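Local coordinates for protein insensitive (PDB 4IX7) that represses neural-development genes by binding the palindrome CCAATTGG through its BEN domain, and serves as a corepressor for Suppressor of Hairless, at residues C[20-25]-C[31-36]. Residues are numbered along the deposited sequence; the frame is centred on the assembly and turned at random. Where two conformers were deposited one is given.
Sequences ENINWS and TRKLLV. With nucleotides of chain B.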
loop_
_atom_site.group_PDB
_atom_site.type_symbol
_atom_site.label_atom_id
_atom_site.label_comp_id
_atom_site.label_asym_id
_atom_site.label_seq_id
_atom_site.Cartn_x
_atom_site.Cartn_y
_atom_site.Cartn_z
ATOM N N GLU C 20 -2.442 27.279 -0.182
ATOM C CA GLU C 20 -3.661 27.584 -0.928
ATOM C C GLU C 20 -3.672 27.018 -2.344
ATOM O O GLU C 20 -4.726 26.939 -2.961
ATOM C CB GLU C 20 -3.882 29.095 -0.975
ATOM C CG GLU C 20 -4.165 29.696 0.393
ATOM C CD GLU C 20 -4.078 31.204 0.398
ATOM O OE1 GLU C 20 -3.653 31.782 -0.628
ATOM O OE2 GLU C 20 -4.434 31.813 1.428
ATOM N N ASN C 21 -2.513 26.599 -2.845
ATOM C CA ASN C 21 -2.422 26.112 -4.220
ATOM C C ASN C 21 -2.334 24.584 -4.307
ATOM O O ASN C 21 -2.186 24.016 -5.388
ATOM C CB ASN C 21 -1.234 26.754 -4.930
ATOM C CG ASN C 21 -1.252 26.517 -6.428
ATOM O OD1 ASN C 21 -2.309 26.571 -7.070
ATOM N ND2 ASN C 21 -0.081 26.226 -6.992
ATOM N N ILE C 22 -2.433 23.922 -3.164
ATOM C CA ILE C 22 -2.465 22.464 -3.142
ATOM C C ILE C 22 -3.817 21.942 -3.630
ATOM O O ILE C 22 -4.872 22.446 -3.235
ATOM C CB ILE C 22 -2.165 21.946 -1.726
ATOM C CG1 ILE C 22 -0.705 22.225 -1.376
ATOM C CG2 ILE C 22 -2.444 20.463 -1.611
ATOM C CD1 ILE C 22 -0.369 21.940 0.067
ATOM N N ASN C 23 -3.787 20.936 -4.501
ATOM C CA ASN C 23 -5.018 20.261 -4.886
ATOM C C ASN C 23 -5.323 19.179 -3.863
ATOM O O ASN C 23 -4.749 18.086 -3.899
ATOM C CB ASN C 23 -4.914 19.673 -6.294
ATOM C CG ASN C 23 -6.210 19.025 -6.757
ATOM O OD1 ASN C 23 -7.233 19.091 -6.068
ATOM N ND2 ASN C 23 -6.174 18.394 -7.931
ATOM N N TRP C 24 -6.236 19.488 -2.951
ATOM C CA TRP C 24 -6.565 18.575 -1.870
ATOM C C TRP C 24 -7.470 17.424 -2.329
ATOM O O TRP C 24 -7.924 16.631 -1.514
ATOM C CB TRP C 24 -7.187 19.340 -0.699
ATOM C CG TRP C 24 -6.301 20.444 -0.168
ATOM C CD1 TRP C 24 -6.399 21.783 -0.435
ATOM C CD2 TRP C 24 -5.178 20.296 0.714
ATOM N NE1 TRP C 24 -5.413 22.474 0.229
ATOM C CE2 TRP C 24 -4.649 21.584 0.939
ATOM C CE3 TRP C 24 -4.571 19.198 1.335
ATOM C CZ2 TRP C 24 -3.547 21.804 1.761
ATOM C CZ3 TRP C 24 -3.476 19.417 2.143
ATOM C CH2 TRP C 24 -2.976 20.710 2.356
ATOM N N SER C 25 -7.733 17.330 -3.628
ATOM C CA SER C 25 -8.552 16.237 -4.148
ATOM C C SER C 25 -7.710 15.009 -4.485
ATOM O O SER C 25 -8.245 13.916 -4.667
ATOM C CB SER C 25 -9.347 16.677 -5.382
ATOM O OG SER C 25 -8.502 16.845 -6.506
ATOM N N THR C 31 0.356 15.446 -0.449
ATOM C CA THR C 31 1.377 14.973 0.477
ATOM C C THR C 31 2.773 15.281 -0.063
ATOM O O THR C 31 3.631 15.800 0.654
ATOM C CB THR C 31 1.198 13.470 0.730
ATOM O OG1 THR C 31 -0.106 13.258 1.275
ATOM C CG2 THR C 31 2.224 12.952 1.731
ATOM N N ARG C 32 2.999 14.990 -1.339
ATOM C CA ARG C 32 4.295 15.258 -1.954
ATOM C C ARG C 32 4.649 16.736 -1.879
ATOM O O ARG C 32 5.785 17.097 -1.569
ATOM C CB ARG C 32 4.320 14.785 -3.413
ATOM C CG ARG C 32 4.293 13.276 -3.573
ATOM C CD ARG C 32 4.166 12.868 -5.039
ATOM N NE ARG C 32 4.242 11.418 -5.168
ATOM C CZ ARG C 32 5.369 10.745 -5.370
ATOM N NH1 ARG C 32 5.343 9.421 -5.454
ATOM N NH2 ARG C 32 6.521 11.391 -5.496
ATOM N N LYS C 33 3.674 17.599 -2.160
ATOM C CA LYS C 33 3.952 19.033 -2.146
ATOM C C LYS C 33 4.336 19.507 -0.754
ATOM O O LYS C 33 5.287 20.275 -0.594
ATOM C CB LYS C 33 2.769 19.845 -2.675
ATOM C CG LYS C 33 3.044 21.345 -2.760
ATOM C CD LYS C 33 4.275 21.640 -3.619
ATOM C CE LYS C 33 4.325 23.110 -4.032
ATOM N NZ LYS C 33 5.512 23.443 -4.875
ATOM N N LEU C 34 3.603 19.048 0.255
ATOM C CA LEU C 34 3.938 19.433 1.623
ATOM C C LEU C 34 5.336 18.933 1.967
ATOM O O LEU C 34 6.126 19.662 2.564
ATOM C CB LEU C 34 2.903 18.888 2.615
ATOM C CG LEU C 34 1.505 19.513 2.525
ATOM C CD1 LEU C 34 0.507 18.725 3.361
ATOM C CD2 LEU C 34 1.561 20.960 2.995
ATOM N N LEU C 35 5.644 17.692 1.599
ATOM C CA LEU C 35 6.959 17.129 1.908
ATOM C C LEU C 35 8.122 17.934 1.346
ATOM O O LEU C 35 9.096 18.177 2.053
ATOM C CB LEU C 35 7.064 15.686 1.420
ATOM C CG LEU C 35 6.316 14.634 2.240
ATOM C CD1 LEU C 35 6.307 13.332 1.458
ATOM C CD2 LEU C 35 6.916 14.422 3.638
ATOM N N VAL C 36 8.041 18.344 0.083
ATOM C CA VAL C 36 9.157 19.073 -0.514
ATOM C C VAL C 36 9.205 20.525 -0.067
ATOM O O VAL C 36 10.181 21.226 -0.334
ATOM C CB VAL C 36 9.166 18.984 -2.053
ATOM C CG1 VAL C 36 9.322 17.524 -2.474
ATOM C CG2 VAL C 36 7.907 19.631 -2.648
ATOM P P DT B 3 6.041 14.573 -8.415
ATOM O OP1 DT B 3 5.089 15.702 -8.295
ATOM O OP2 DT B 3 6.960 14.212 -7.328
ATOM O "O5'" DT B 3 5.188 13.256 -8.749
ATOM C "C5'" DT B 3 4.204 13.361 -9.743
ATOM C "C4'" DT B 3 3.602 11.991 -9.958
ATOM O "O4'" DT B 3 4.610 11.137 -10.551
ATOM C "C3'" DT B 3 3.143 11.284 -8.687
ATOM O "O3'" DT B 3 1.738 11.023 -8.817
ATOM C "C2'" DT B 3 4.003 10.025 -8.630
ATOM C "C1'" DT B 3 4.386 9.817 -10.081
ATOM N N1 DT B 3 5.642 9.067 -10.312
ATOM C C2 DT B 3 5.631 8.026 -11.226
ATOM O O2 DT B 3 4.626 7.675 -11.832
ATOM N N3 DT B 3 6.842 7.403 -11.389
ATOM C C4 DT B 3 8.035 7.733 -10.778
ATOM O O4 DT B 3 9.069 7.109 -11.003
ATOM C C5 DT B 3 7.977 8.834 -9.852
ATOM C C7 DT B 3 9.210 9.273 -9.120
ATOM C C6 DT B 3 6.805 9.454 -9.676
ATOM P P DC B 4 0.927 10.322 -7.628
ATOM O OP1 DC B 4 -0.491 10.744 -7.726
ATOM O OP2 DC B 4 1.685 10.516 -6.371
ATOM O "O5'" DC B 4 1.048 8.775 -7.966
ATOM C "C5'" DC B 4 0.490 8.316 -9.188
ATOM C "C4'" DC B 4 0.909 6.879 -9.397
ATOM O "O4'" DC B 4 2.345 6.812 -9.521
ATOM C "C3'" DC B 4 0.598 5.956 -8.222
ATOM O "O3'" DC B 4 -0.533 5.205 -8.629
ATOM C "C2'" DC B 4 1.850 5.093 -8.044
ATOM C "C1'" DC B 4 2.711 5.479 -9.232
ATOM N N1 DC B 4 4.171 5.511 -8.956
ATOM C C2 DC B 4 5.015 4.612 -9.615
ATOM O O2 DC B 4 4.515 3.813 -10.410
ATOM N N3 DC B 4 6.342 4.644 -9.359
ATOM C C4 DC B 4 6.838 5.530 -8.482
ATOM N N4 DC B 4 8.164 5.531 -8.257
ATOM C C5 DC B 4 5.987 6.444 -7.784
ATOM C C6 DC B 4 4.674 6.401 -8.049
#
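Ile22 and Leu34 make the closest approach between 20-25 and 31-36: Ile22 CD1 lies 3.6 Å from Leu34 CD2, the two side chains crossing at about a right angle. Nearer the backbone, Ile22 CG1 sits 4.1 Å from Lys33 CG, so the lysine contributes its aliphatic root while its chain, bent at chi2 (56°), carries the end away from the loop. Trp24 reaches Leu34 with the far corner of its indole, CH2 being 4.1 Å from Leu34 CD1. Ile22 CG2, 3.5 Å above the indole plane and over its centre, packs on one ring face. No hydrogen bond crosses between the segments; the contact is apolar and joins the loop ahead of helix 27-38 to that helix within the BEN domain. The same helix meets DNA: in one of its two conformers Arg32, extended from CG to NE, donates from NE to OP2 of DC4 of chain B at 3.0 Å, a bond well short of straight (136°), with C2' of DT3 of chain B over one guanidinium face and NH1 paired with Asp101 in a salt bridge. Further out, Asn23 OD1 closes an Asx turn by accepting from Ser25 N at 3.1 Å, while Lys83 makes a cation-pi contact with Trp24.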